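Local coordinates for periplasmic protein TorT (Vibrio parahaemolyticus, PDB 3O1I) that probably binds trimethylamine N-oxide in the periplasm and signals its presence to a membrane-bound sensor kinase, at residues I11-K16 against G44-K49; L143-R148 against A175-E180; A66-T71 against F91-Q96. All blocks are in the same frame, centred on the assembly; numbering follows the deposited sequence.

Contact 1 of 3, residues I11-K16 against G44-K49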
ATOM      1  N   ILE D  11     -26.862   6.232  12.102  1.00 69.04           N
ATOM      2  CA  ILE D  11     -26.043   5.254  11.398  1.00 65.71           C
ATOM      3  C   ILE D  11     -25.957   5.487   9.891  1.00 63.54           C
ATOM      4  O   ILE D  11     -26.834   5.058   9.132  1.00 62.68           O
ATOM      5  CB  ILE D  11     -26.579   3.811  11.667  1.00 65.49           C
ATOM      6  CG1 ILE D  11     -26.579   3.547  13.171  1.00 64.52           C
ATOM      7  CG2 ILE D  11     -25.724   2.768  10.954  1.00 64.91           C
ATOM      8  CD1 ILE D  11     -25.292   3.964  13.861  1.00 63.20           C
ATOM      9  N   TYR D  12     -24.890   6.156   9.463  1.00 60.91           N
ATOM     10  CA  TYR D  12     -24.677   6.432   8.043  1.00 58.44           C
ATOM     11  C   TYR D  12     -24.112   5.213   7.321  1.00 58.78           C
ATOM     12  O   TYR D  12     -23.763   4.212   7.943  1.00 60.04           O
ATOM     13  CB  TYR D  12     -23.670   7.549   7.856  1.00 54.36           C
ATOM     14  CG  TYR D  12     -23.912   8.806   8.645  1.00 52.88           C
ATOM     15  CD1 TYR D  12     -25.146   9.066   9.250  1.00 51.27           C
ATOM     16  CD2 TYR D  12     -22.918   9.784   8.721  1.00 51.58           C
ATOM     17  CE1 TYR D  12     -25.382  10.282   9.902  1.00 49.08           C
ATOM     18  CE2 TYR D  12     -23.142  10.989   9.366  1.00 50.52           C
ATOM     19  CZ  TYR D  12     -24.375  11.233   9.946  1.00 48.81           C
ATOM     20  OH  TYR D  12     -24.583  12.449  10.530  1.00 46.29           O
ATOM     21  N   PRO D  13     -24.038   5.273   5.986  1.00 59.04           N
ATOM     22  CA  PRO D  13     -23.486   4.141   5.232  1.00 57.16           C
ATOM     23  C   PRO D  13     -21.980   4.408   5.066  1.00 54.52           C
ATOM     24  O   PRO D  13     -21.204   3.512   4.740  1.00 54.01           O
ATOM     25  CB  PRO D  13     -24.255   4.201   3.921  1.00 58.32           C
ATOM     26  CG  PRO D  13     -24.430   5.674   3.723  1.00 59.87           C
ATOM     27  CD  PRO D  13     -24.789   6.183   5.103  1.00 58.60           C
ATOM     28  N   HIS D  14     -21.604   5.666   5.307  1.00 52.34           N
ATOM     29  CA  HIS D  14     -20.226   6.158   5.245  1.00 51.17           C
ATOM     30  C   HIS D  14     -20.209   7.664   5.499  1.00 50.88           C
ATOM     31  O   HIS D  14     -21.227   8.264   5.789  1.00 52.25           O
ATOM     32  CB  HIS D  14     -19.612   5.922   3.869  1.00 48.98           C
ATOM     33  CG  HIS D  14     -20.209   6.776   2.797  1.00 46.80           C
ATOM     34  ND1 HIS D  14     -21.152   6.305   1.906  1.00 46.13           N
ATOM     35  CD2 HIS D  14     -20.026   8.085   2.501  1.00 44.01           C
ATOM     36  CE1 HIS D  14     -21.526   7.288   1.106  1.00 44.23           C
ATOM     37  NE2 HIS D  14     -20.859   8.377   1.447  1.00 45.16           N
ATOM     38  N   LEU D  15     -19.039   8.272   5.388  1.00 51.27           N
ATOM     39  CA  LEU D  15     -18.916   9.705   5.558  1.00 51.71           C
ATOM     40  C   LEU D  15     -17.780  10.186   4.657  1.00 52.99           C
ATOM     41  O   LEU D  15     -16.805  10.789   5.111  1.00 53.18           O
ATOM     42  CB  LEU D  15     -18.640  10.076   7.018  1.00 52.90           C
ATOM     43  CG  LEU D  15     -18.996  11.532   7.394  1.00 54.36           C
ATOM     44  CD1 LEU D  15     -20.502  11.701   7.428  1.00 51.86           C
ATOM     45  CD2 LEU D  15     -18.433  11.891   8.759  1.00 55.50           C
ATOM     46  N   LYS D  16     -17.935   9.913   3.363  1.00 53.06           N
ATOM     47  CA  LYS D  16     -16.949  10.288   2.351  1.00 53.02           C
ATOM     48  C   LYS D  16     -17.451  11.362   1.369  1.00 53.14           C
ATOM     49  O   LYS D  16     -16.698  12.264   1.005  1.00 52.86           O
ATOM     50  CB  LYS D  16     -16.506   9.034   1.590  1.00 51.44           C
ATOM     51  CG  LYS D  16     -15.873   7.988   2.492  1.00 48.22           C
ATOM     52  CD  LYS D  16     -15.421   6.734   1.745  1.00 45.09           C
ATOM     53  CE  LYS D  16     -16.597   5.910   1.247  1.00 44.02           C
ATOM     54  NZ  LYS D  16     -16.163   4.589   0.710  1.00 42.71           N
ATOM     55  N   GLY D  44     -18.366   3.115   7.206  1.00 44.89           N
ATOM     56  CA  GLY D  44     -17.153   3.167   6.413  1.00 42.87           C
ATOM     57  C   GLY D  44     -17.299   2.779   4.948  1.00 43.46           C
ATOM     58  O   GLY D  44     -16.318   2.816   4.214  1.00 45.78           O
ATOM     59  N   GLY D  45     -18.494   2.402   4.506  1.00 42.38           N
ATOM     60  CA  GLY D  45     -18.650   2.033   3.111  1.00 44.42           C
ATOM     61  C   GLY D  45     -19.944   1.300   2.824  1.00 46.97           C
ATOM     62  O   GLY D  45     -20.502   0.677   3.712  1.00 48.09           O
ATOM     63  N   TYR D  46     -20.429   1.367   1.589  1.00 49.10           N
ATOM     64  CA  TYR D  46     -21.675   0.700   1.262  1.00 52.92           C
ATOM     65  C   TYR D  46     -21.572  -0.807   1.287  1.00 54.11           C
ATOM     66  O   TYR D  46     -22.517  -1.493   1.677  1.00 55.44           O
ATOM     67  CB  TYR D  46     -22.211   1.156  -0.101  1.00 56.31           C
ATOM     68  CG  TYR D  46     -23.163   2.334   0.005  1.00 60.18           C
ATOM     69  CD1 TYR D  46     -22.725   3.565   0.491  1.00 62.91           C
ATOM     70  CD2 TYR D  46     -24.508   2.208  -0.331  1.00 61.33           C
ATOM     71  CE1 TYR D  46     -23.597   4.640   0.642  1.00 62.78           C
ATOM     72  CE2 TYR D  46     -25.400   3.286  -0.177  1.00 63.64           C
ATOM     73  CZ  TYR D  46     -24.931   4.497   0.309  1.00 63.31           C
ATOM     74  OH  TYR D  46     -25.779   5.570   0.459  1.00 63.83           O
ATOM     75  N   PRO D  47     -20.421  -1.355   0.880  1.00 55.37           N
ATOM     76  CA  PRO D  47     -20.359  -2.818   0.913  1.00 54.08           C
ATOM     77  C   PRO D  47     -20.041  -3.321   2.316  1.00 54.73           C
ATOM     78  O   PRO D  47     -19.819  -4.509   2.514  1.00 57.33           O
ATOM     79  CB  PRO D  47     -19.247  -3.146  -0.083  1.00 52.69           C
ATOM     80  CG  PRO D  47     -19.018  -1.847  -0.854  1.00 52.67           C
ATOM     81  CD  PRO D  47     -19.246  -0.799   0.190  1.00 53.11           C
ATOM     82  N   ASN D  48     -20.028  -2.410   3.286  1.00 53.87           N
ATOM     83  CA  ASN D  48     -19.727  -2.763   4.671  1.00 53.66           C
ATOM     84  C   ASN D  48     -20.970  -3.046   5.485  1.00 55.34           C
ATOM     85  O   ASN D  48     -21.170  -2.459   6.553  1.00 53.93           O
ATOM     86  CB  ASN D  48     -18.931  -1.649   5.340  1.00 50.16           C
ATOM     87  CG  ASN D  48     -17.608  -1.433   4.679  1.00 49.16           C
ATOM     88  OD1 ASN D  48     -17.329  -2.031   3.640  1.00 49.54           O
ATOM     89  ND2 ASN D  48     -16.778  -0.575   5.261  1.00 47.05           N
ATOM     90  N   LYS D  49     -21.788  -3.965   4.985  1.00 57.43           N
ATOM     91  CA  LYS D  49     -23.032  -4.336   5.650  1.00 61.21           C
ATOM     92  C   LYS D  49     -22.774  -4.942   7.028  1.00 62.49           C
ATOM     93  O   LYS D  49     -23.364  -4.518   8.034  1.00 61.81           O
ATOM     94  CB  LYS D  49     -23.809  -5.302   4.745  1.00 63.04           C
ATOM     95  CG  LYS D  49     -24.133  -4.640   3.395  1.00 66.55           C
ATOM     96  CD  LYS D  49     -24.530  -5.596   2.282  1.00 66.71           C
ATOM     97  CE  LYS D  49     -24.633  -4.824   0.962  1.00 66.36           C
ATOM     98  NZ  LYS D  49     -25.139  -5.668  -0.165  1.00 67.98           N
TER
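The stretch from Pro-13 to Lys-16 runs at 116° to that from Gly-44 to Tyr-46, and the two come closest where the CA atoms of His-14 and Gly-44 lie 4.4 Å apart. Here Gly-45 N donates a weak, bent hydrogen bond to Pro-13 O (2.9 Å). The phenol ring of Tyr-46 carries most of the side-chain contact. Pro-13 lies beside it and points the same way: its CB sits over one ring face, 3.4 Å from Tyr-46 CE1, while its CG reaches the hydroxyl end, 3.5 Å from Tyr-46 OH. Pro-13 onward and the loop from Gly-44 leave the C-terminal ends of neighbouring parallel strands, 7-12 and 37-42, the edge that in periplasmic binding proteins carries the loops facing the interdomain cleft. His-14 holds its CG between backbone N and carbonyl carbon (chi1 70°), and its imidazole meets Tyr-46 rim to rim, with ring planes at 48° and centroids 5.5 Å apart. Trp-20 of helix 18-32 packs edge-to-face with the same imidazole and also touches Pro-13 and Tyr-46. From Gly-45 a type I turn leads through Tyr-46 to Asn-48, the N-cap position of helix 49-62.

Contact 2 of 3, residues L143-R148 against A175-E180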
ATOM      1  N   LEU D 143     -24.561   8.710 -15.227  1.00 64.63           N
ATOM      2  CA  LEU D 143     -25.241   8.677 -13.943  1.00 67.95           C
ATOM      3  C   LEU D 143     -24.488   8.007 -12.807  1.00 71.29           C
ATOM      4  O   LEU D 143     -24.253   8.624 -11.770  1.00 71.25           O
ATOM      5  CB  LEU D 143     -26.607   8.023 -14.129  1.00 66.80           C
ATOM      6  CG  LEU D 143     -27.427   8.760 -15.194  1.00 65.38           C
ATOM      7  CD1 LEU D 143     -28.758   8.050 -15.428  1.00 64.46           C
ATOM      8  CD2 LEU D 143     -27.625  10.208 -14.750  1.00 63.01           C
ATOM      9  N   GLY D 144     -24.114   6.746 -12.990  1.00 75.13           N
ATOM     10  CA  GLY D 144     -23.391   6.050 -11.942  1.00 79.54           C
ATOM     11  C   GLY D 144     -23.442   4.548 -12.111  1.00 83.18           C
ATOM     12  O   GLY D 144     -23.530   4.059 -13.238  1.00 84.24           O
ATOM     13  N   PRO D 145     -23.397   3.784 -11.006  1.00 85.75           N
ATOM     14  CA  PRO D 145     -23.436   2.318 -11.049  1.00 89.05           C
ATOM     15  C   PRO D 145     -24.681   1.694 -11.705  1.00 92.95           C
ATOM     16  O   PRO D 145     -25.063   2.064 -12.815  1.00 92.23           O
ATOM     17  CB  PRO D 145     -23.264   1.933  -9.575  1.00 87.09           C
ATOM     18  CG  PRO D 145     -23.808   3.116  -8.843  1.00 86.14           C
ATOM     19  CD  PRO D 145     -23.267   4.267  -9.623  1.00 85.17           C
ATOM     20  N   ARG D 146     -25.297   0.733 -11.024  1.00 98.83           N
ATOM     21  CA  ARG D 146     -26.484   0.059 -11.543  1.00103.90           C
ATOM     22  C   ARG D 146     -27.479  -0.320 -10.451  1.00106.29           C
ATOM     23  O   ARG D 146     -28.133  -1.361 -10.528  1.00105.61           O
ATOM     24  CB  ARG D 146     -26.090  -1.194 -12.325  1.00105.81           C
ATOM     25  CG  ARG D 146     -25.705  -0.949 -13.778  1.00108.87           C
ATOM     26  CD  ARG D 146     -26.922  -0.581 -14.636  1.00112.10           C
ATOM     27  NE  ARG D 146     -27.970  -1.604 -14.588  1.00114.92           N
ATOM     28  CZ  ARG D 146     -29.076  -1.591 -15.331  1.00116.12           C
ATOM     29  NH1 ARG D 146     -29.294  -0.606 -16.196  1.00117.13           N
ATOM     30  NH2 ARG D 146     -29.972  -2.561 -15.204  1.00115.70           N
ATOM     31  N   THR D 147     -27.587   0.525  -9.424  1.00109.26           N
ATOM     32  CA  THR D 147     -28.530   0.278  -8.320  1.00112.51           C
ATOM     33  C   THR D 147     -29.001   1.527  -7.546  1.00114.76           C
ATOM     34  O   THR D 147     -29.944   2.182  -7.997  1.00115.08           O
ATOM     35  CB  THR D 147     -27.943  -0.741  -7.314  1.00112.04           C
ATOM     36  OG1 THR D 147     -27.547  -1.942  -7.996  1.00112.10           O
ATOM     37  CG2 THR D 147     -28.985  -1.126  -6.258  1.00112.00           C
ATOM     38  N   ARG D 148     -28.373   1.865  -6.412  1.00116.99           N
ATOM     39  CA  ARG D 148     -28.771   3.001  -5.566  1.00118.81           C
ATOM     40  C   ARG D 148     -29.246   4.286  -6.259  1.00119.77           C
ATOM     41  O   ARG D 148     -28.427   5.138  -6.605  1.00120.32           O
ATOM     42  CB  ARG D 148     -27.630   3.360  -4.599  1.00118.80           C
ATOM     43  CG  ARG D 148     -27.967   4.419  -3.535  1.00118.73           C
ATOM     44  CD  ARG D 148     -27.662   5.862  -3.985  1.00119.77           C
ATOM     45  NE  ARG D 148     -28.181   6.883  -3.068  1.00119.93           N
ATOM     46  CZ  ARG D 148     -27.861   8.177  -3.120  1.00119.60           C
ATOM     47  NH1 ARG D 148     -27.020   8.626  -4.043  1.00119.24           N
ATOM     48  NH2 ARG D 148     -28.384   9.027  -2.249  1.00118.70           N
ATOM     49  N   ALA D 175     -20.809   3.023 -14.219  1.00 68.22           N
ATOM     50  CA  ALA D 175     -19.577   2.745 -13.507  1.00 67.73           C
ATOM     51  C   ALA D 175     -19.744   3.274 -12.104  1.00 68.24           C
ATOM     52  O   ALA D 175     -20.450   4.250 -11.887  1.00 69.26           O
ATOM     53  CB  ALA D 175     -18.416   3.436 -14.178  1.00 65.93           C
ATOM     54  N   ASP D 176     -19.086   2.643 -11.147  1.00 69.06           N
ATOM     55  CA  ASP D 176     -19.198   3.086  -9.770  1.00 71.07           C
ATOM     56  C   ASP D 176     -18.853   4.573  -9.638  1.00 71.14           C
ATOM     57  O   ASP D 176     -18.198   5.154 -10.503  1.00 71.07           O
ATOM     58  CB  ASP D 176     -18.292   2.226  -8.891  1.00 73.19           C
ATOM     59  CG  ASP D 176     -18.530   0.732  -9.099  1.00 75.64           C
ATOM     60  OD1 ASP D 176     -19.696   0.283  -9.015  1.00 75.03           O
ATOM     61  OD2 ASP D 176     -17.550  -0.002  -9.345  1.00 77.02           O
ATOM     62  N   ASN D 177     -19.297   5.202  -8.560  1.00 71.46           N
ATOM     63  CA  ASN D 177     -19.018   6.618  -8.402  1.00 71.73           C
ATOM     64  C   ASN D 177     -17.666   6.917  -7.797  1.00 69.52           C
ATOM     65  O   ASN D 177     -17.552   7.510  -6.729  1.00 69.26           O
ATOM     66  CB  ASN D 177     -20.134   7.307  -7.609  1.00 74.74           C
ATOM     67  CG  ASN D 177     -21.456   7.320  -8.368  1.00 77.92           C
ATOM     68  OD1 ASN D 177     -21.503   7.654  -9.560  1.00 76.79           O
ATOM     69  ND2 ASN D 177     -22.536   6.956  -7.680  1.00 79.86           N
ATOM     70  N   ASP D 178     -16.637   6.486  -8.508  1.00 68.01           N
ATOM     71  CA  ASP D 178     -15.259   6.729  -8.120  1.00 67.22           C
ATOM     72  C   ASP D 178     -14.852   7.825  -9.099  1.00 63.44           C
ATOM     73  O   ASP D 178     -15.149   7.731 -10.286  1.00 62.31           O
ATOM     74  CB  ASP D 178     -14.424   5.471  -8.364  1.00 71.72           C
ATOM     75  CG  ASP D 178     -13.005   5.587  -7.835  1.00 76.49           C
ATOM     76  OD1 ASP D 178     -12.317   6.603  -8.113  1.00 79.12           O
ATOM     77  OD2 ASP D 178     -12.569   4.639  -7.145  1.00 79.79           O
ATOM     78  N   LYS D 179     -14.181   8.862  -8.628  1.00 60.84           N
ATOM     79  CA  LYS D 179     -13.798   9.928  -9.538  1.00 61.45           C
ATOM     80  C   LYS D 179     -13.025   9.381 -10.742  1.00 61.08           C
ATOM     81  O   LYS D 179     -13.337   9.712 -11.893  1.00 60.13           O
ATOM     82  CB  LYS D 179     -12.971  10.977  -8.799  1.00 62.83           C
ATOM     83  CG  LYS D 179     -13.007  12.365  -9.437  1.00 64.99           C
ATOM     84  CD  LYS D 179     -12.393  13.396  -8.498  1.00 67.26           C
ATOM     85  CE  LYS D 179     -12.219  14.749  -9.156  1.00 69.66           C
ATOM     86  NZ  LYS D 179     -11.428  15.665  -8.273  1.00 70.56           N
ATOM     87  N   GLU D 180     -12.043   8.521 -10.475  1.00 59.62           N
ATOM     88  CA  GLU D 180     -11.232   7.930 -11.537  1.00 58.67           C
ATOM     89  C   GLU D 180     -11.974   7.087 -12.572  1.00 58.21           C
ATOM     90  O   GLU D 180     -11.679   7.168 -13.766  1.00 56.47           O
ATOM     91  CB  GLU D 180     -10.107   7.104 -10.931  1.00 59.17           C
ATOM     92  CG  GLU D 180      -9.039   7.946 -10.261  1.00 62.10           C
ATOM     93  CD  GLU D 180      -8.649   9.187 -11.075  1.00 62.68           C
ATOM     94  OE1 GLU D 180      -8.429   9.072 -12.306  1.00 60.50           O
ATOM     95  OE2 GLU D 180      -8.555  10.281 -10.470  1.00 62.75           O
TER
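Ala-175 and Gly-144 share the hydrogen bond that joins these two loops: Ala-175 N donates to Gly-144 O over 3.1 Å, with 160° at the hydrogen. The N-H approaches from well above the carbonyl plane, 66° out of it. Ala-175 O in turn lies 3.1 Å from Pro-145 N, a contact without a hydrogen bond because the proline nitrogen has no hydrogen to give.

Van der Waals contacts come chiefly from Asn-177, whose side chain crosses Pro-145 at about a right angle. Its CG stands anti to the carbonyl carbon (chi1 -66°), and the two branches of the amide part beyond it: ND2 rests 3.4 Å from Pro-145 CD, whereas OD1 comes equally near to Gly-144 CA. At the other end of the proline ring, Pro-145 CB meets Asp-176 OD1 more loosely, at 4.0 Å.

Among polar groups, Asn-177 OD1 also accepts a weak hydrogen bond from Ser-201. Farther along, Asp-178 caps helix 179-192, its OD1 accepting from Glu-180 N at 3.1 Å. Outside the two segments, Lys-179 NZ pairs with an acidic side chain of another protein chain in a salt bridge. Adjacent strands 137-142 and 167-172 thus end in touching loops, the second leading into a side-chain-capped helix, at the C-terminal edge of a parallel sheet in a periplasmic-binding-protein alpha/beta lobe.

Contact 3 of 3, residues A66-T71 against F91-Q96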
ATOM      1  N   ALA D  66     -34.091   5.828  20.197  1.00 87.72           N
ATOM      2  CA  ALA D  66     -34.516   5.764  18.807  1.00 85.94           C
ATOM      3  C   ALA D  66     -33.256   5.948  17.967  1.00 84.73           C
ATOM      4  O   ALA D  66     -32.370   6.737  18.319  1.00 84.10           O
ATOM      5  CB  ALA D  66     -35.519   6.872  18.514  1.00 86.27           C
ATOM      6  N   ILE D  67     -33.165   5.211  16.867  1.00 82.83           N
ATOM      7  CA  ILE D  67     -31.998   5.326  16.006  1.00 81.44           C
ATOM      8  C   ILE D  67     -32.353   5.660  14.558  1.00 80.32           C
ATOM      9  O   ILE D  67     -33.258   5.058  13.963  1.00 79.40           O
ATOM     10  CB  ILE D  67     -31.160   4.032  16.018  1.00 81.60           C
ATOM     11  CG1 ILE D  67     -31.985   2.866  15.474  1.00 81.44           C
ATOM     12  CG2 ILE D  67     -30.682   3.742  17.429  1.00 81.98           C
ATOM     13  CD1 ILE D  67     -31.229   1.554  15.431  1.00 81.94           C
ATOM     14  N   ILE D  68     -31.628   6.637  14.011  1.00 78.20           N
ATOM     15  CA  ILE D  68     -31.805   7.086  12.633  1.00 74.42           C
ATOM     16  C   ILE D  68     -30.796   6.340  11.772  1.00 72.38           C
ATOM     17  O   ILE D  68     -29.591   6.587  11.837  1.00 70.29           O
ATOM     18  CB  ILE D  68     -31.551   8.592  12.504  1.00 73.67           C
ATOM     19  CG1 ILE D  68     -32.056   9.315  13.752  1.00 72.99           C
ATOM     20  CG2 ILE D  68     -32.295   9.133  11.312  1.00 71.87           C
ATOM     21  CD1 ILE D  68     -31.697  10.772  13.790  1.00 72.55           C
ATOM     22  N   LEU D  69     -31.315   5.426  10.965  1.00 70.68           N
ATOM     23  CA  LEU D  69     -30.507   4.589  10.101  1.00 70.61           C
ATOM     24  C   LEU D  69     -30.456   4.980   8.606  1.00 71.33           C
ATOM     25  O   LEU D  69     -31.491   5.199   7.964  1.00 70.27           O
ATOM     26  CB  LEU D  69     -31.006   3.142  10.255  1.00 69.39           C
ATOM     27  CG  LEU D  69     -30.778   2.085   9.170  1.00 68.57           C
ATOM     28  CD1 LEU D  69     -29.304   1.756   9.059  1.00 69.26           C
ATOM     29  CD2 LEU D  69     -31.569   0.834   9.513  1.00 67.97           C
ATOM     30  N   GLY D  70     -29.237   5.074   8.068  1.00 70.89           N
ATOM     31  CA  GLY D  70     -29.042   5.368   6.655  1.00 68.36           C
ATOM     32  C   GLY D  70     -28.474   4.091   6.063  1.00 67.20           C
ATOM     33  O   GLY D  70     -27.269   3.971   5.876  1.00 66.85           O
ATOM     34  N   THR D  71     -29.347   3.131   5.765  1.00 67.20           N
ATOM     35  CA  THR D  71     -28.917   1.823   5.254  1.00 68.26           C
ATOM     36  C   THR D  71     -28.070   1.748   4.006  1.00 67.96           C
ATOM     37  O   THR D  71     -28.262   2.493   3.045  1.00 67.78           O
ATOM     38  CB  THR D  71     -30.091   0.865   5.006  1.00 68.03           C
ATOM     39  OG1 THR D  71     -30.895   1.367   3.942  1.00 70.19           O
ATOM     40  CG2 THR D  71     -30.930   0.722   6.245  1.00 71.36           C
ATOM     41  N   PHE D  91     -35.668   5.439  12.355  1.00 87.61           N
ATOM     42  CA  PHE D  91     -36.029   6.563  11.503  1.00 87.16           C
ATOM     43  C   PHE D  91     -35.120   6.542  10.273  1.00 86.13           C
ATOM     44  O   PHE D  91     -33.917   6.789  10.395  1.00 86.46           O
ATOM     45  CB  PHE D  91     -35.831   7.900  12.240  1.00 88.04           C
ATOM     46  CG  PHE D  91     -36.897   8.214  13.250  1.00 88.67           C
ATOM     47  CD1 PHE D  91     -36.846   7.681  14.534  1.00 88.61           C
ATOM     48  CD2 PHE D  91     -37.961   9.050  12.914  1.00 88.75           C
ATOM     49  CE1 PHE D  91     -37.838   7.975  15.467  1.00 88.10           C
ATOM     50  CE2 PHE D  91     -38.955   9.347  13.839  1.00 88.70           C
ATOM     51  CZ  PHE D  91     -38.892   8.808  15.118  1.00 88.43           C
ATOM     52  N   ALA D  92     -35.679   6.239   9.100  1.00 83.87           N
ATOM     53  CA  ALA D  92     -34.887   6.222   7.872  1.00 81.79           C
ATOM     54  C   ALA D  92     -34.401   7.655   7.628  1.00 80.83           C
ATOM     55  O   ALA D  92     -35.193   8.591   7.681  1.00 80.63           O
ATOM     56  CB  ALA D  92     -35.734   5.729   6.700  1.00 79.70           C
ATOM     57  N   THR D  93     -33.105   7.825   7.366  1.00 79.92           N
ATOM     58  CA  THR D  93     -32.542   9.156   7.157  1.00 78.92           C
ATOM     59  C   THR D  93     -32.417   9.612   5.719  1.00 77.09           C
ATOM     60  O   THR D  93     -32.732  10.763   5.419  1.00 79.03           O
ATOM     61  CB  THR D  93     -31.135   9.297   7.751  1.00 80.96           C
ATOM     62  OG1 THR D  93     -31.088   8.657   9.028  1.00 84.25           O
ATOM     63  CG2 THR D  93     -30.774  10.783   7.906  1.00 80.55           C
ATOM     64  N   VAL D  94     -31.936   8.747   4.829  1.00 72.62           N
ATOM     65  CA  VAL D  94     -31.782   9.166   3.443  1.00 67.90           C
ATOM     66  C   VAL D  94     -32.070   8.077   2.452  1.00 66.74           C
ATOM     67  O   VAL D  94     -32.301   8.353   1.288  1.00 65.72           O
ATOM     68  CB  VAL D  94     -30.364   9.697   3.168  1.00 65.60           C
ATOM     69  CG1 VAL D  94     -30.217  10.045   1.713  1.00 64.04           C
ATOM     70  CG2 VAL D  94     -30.089  10.918   4.016  1.00 62.61           C
ATOM     71  N   ASN D  95     -32.075   6.836   2.901  1.00 66.64           N
ATOM     72  CA  ASN D  95     -32.328   5.760   1.961  1.00 68.28           C
ATOM     73  C   ASN D  95     -33.561   4.926   2.273  1.00 69.92           C
ATOM     74  O   ASN D  95     -34.015   4.840   3.416  1.00 71.34           O
ATOM     75  CB  ASN D  95     -31.075   4.877   1.851  1.00 67.91           C
ATOM     76  CG  ASN D  95     -29.847   5.670   1.410  1.00 68.53           C
ATOM     77  OD1 ASN D  95     -29.717   6.021   0.243  1.00 69.92           O
ATOM     78  ND2 ASN D  95     -28.957   5.979   2.353  1.00 67.15           N
ATOM     79  N   GLN D  96     -34.111   4.326   1.228  1.00 71.12           N
ATOM     80  CA  GLN D  96     -35.288   3.496   1.355  1.00 73.10           C
ATOM     81  C   GLN D  96     -35.005   2.338   2.300  1.00 75.23           C
ATOM     82  O   GLN D  96     -34.057   1.583   2.085  1.00 76.81           O
ATOM     83  CB  GLN D  96     -35.677   2.958  -0.020  1.00 73.14           C
ATOM     84  CG  GLN D  96     -37.024   2.263  -0.065  1.00 74.33           C
ATOM     85  CD  GLN D  96     -38.090   3.052   0.658  1.00 74.43           C
ATOM     86  OE1 GLN D  96     -38.045   4.285   0.700  1.00 75.34           O
ATOM     87  NE2 GLN D  96     -39.061   2.349   1.229  1.00 73.58           N
TER
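Phe-91 and Leu-69 lie where two short parallel strands exchange backbone hydrogen bonds. Phe-91 N donates to Ile-67 O at 2.9 Å, Leu-69 N makes a weaker and more bent bond to Phe-91 O at 3.0 Å, and Thr-93 N reaches Leu-69 O at 3.1 Å. In the last of these the donor stands 47° above the carbonyl plane. Ile-68 and Phe-91 project from one face of the sheet, where Ile-68 CG2 packs 3.9 Å from Phe-91 CB. The Phe-91 ring extends back alongside Ala-66; Ala-66 CB meets it at the edge, near the ring plane, 4.0 Å from Phe-91 CE1.

The strands belong to the beta-alpha-beta unit made by strand 66-69, helix 82-85 and strand 90-92, inside the parallel sheet of a lobe of the periplasmic binding protein fold. Beyond the strands, Thr-71 and Asn-95 slide past each other in opposite directions. Asn-95 CG stands anti to its carbonyl carbon (chi1 -58°), and the amide beyond it approaches the opposite backbone, with ND2 3.6 Å from Thr-71 O. Thr-71 OG1 has its polar partner in Asp-73 O.

Farther out, helix 249-263 packs on the face of Ile-68 and Phe-91 through Ser-256, Gln-259 and Ala-260. Met-27 of helix 18-32 meets Ile-68 and Thr-93, while Leu-69, on the reverse face, touches Gln-52 and Tyr-77.

Overall arrangement
Contacts 1 and 3 share one parallel sheet, with strands 7-12 and 66-69 adjacent in it and the contact centres about 12 Å apart. Probable backbone hydrogen bonds stitch them together, Ile-11 N to Ile-68 O at 2.8 Å and Ile-11 O to Gly-70 N, and Tyr-46 also packs on Asn-95. Contact 2 lies in the loops that follow adjacent strands of the second sheet. Its centre is about 15 Å from that of contact 1, without touching it, and about 22 Å from that of contact 3, which it meets where Arg-148 packs against Asn-95. In this family the ligand binds between two such lobes, so the loops of contacts 1 and 2, and the residues after the strands of contact 3, probably border that cleft.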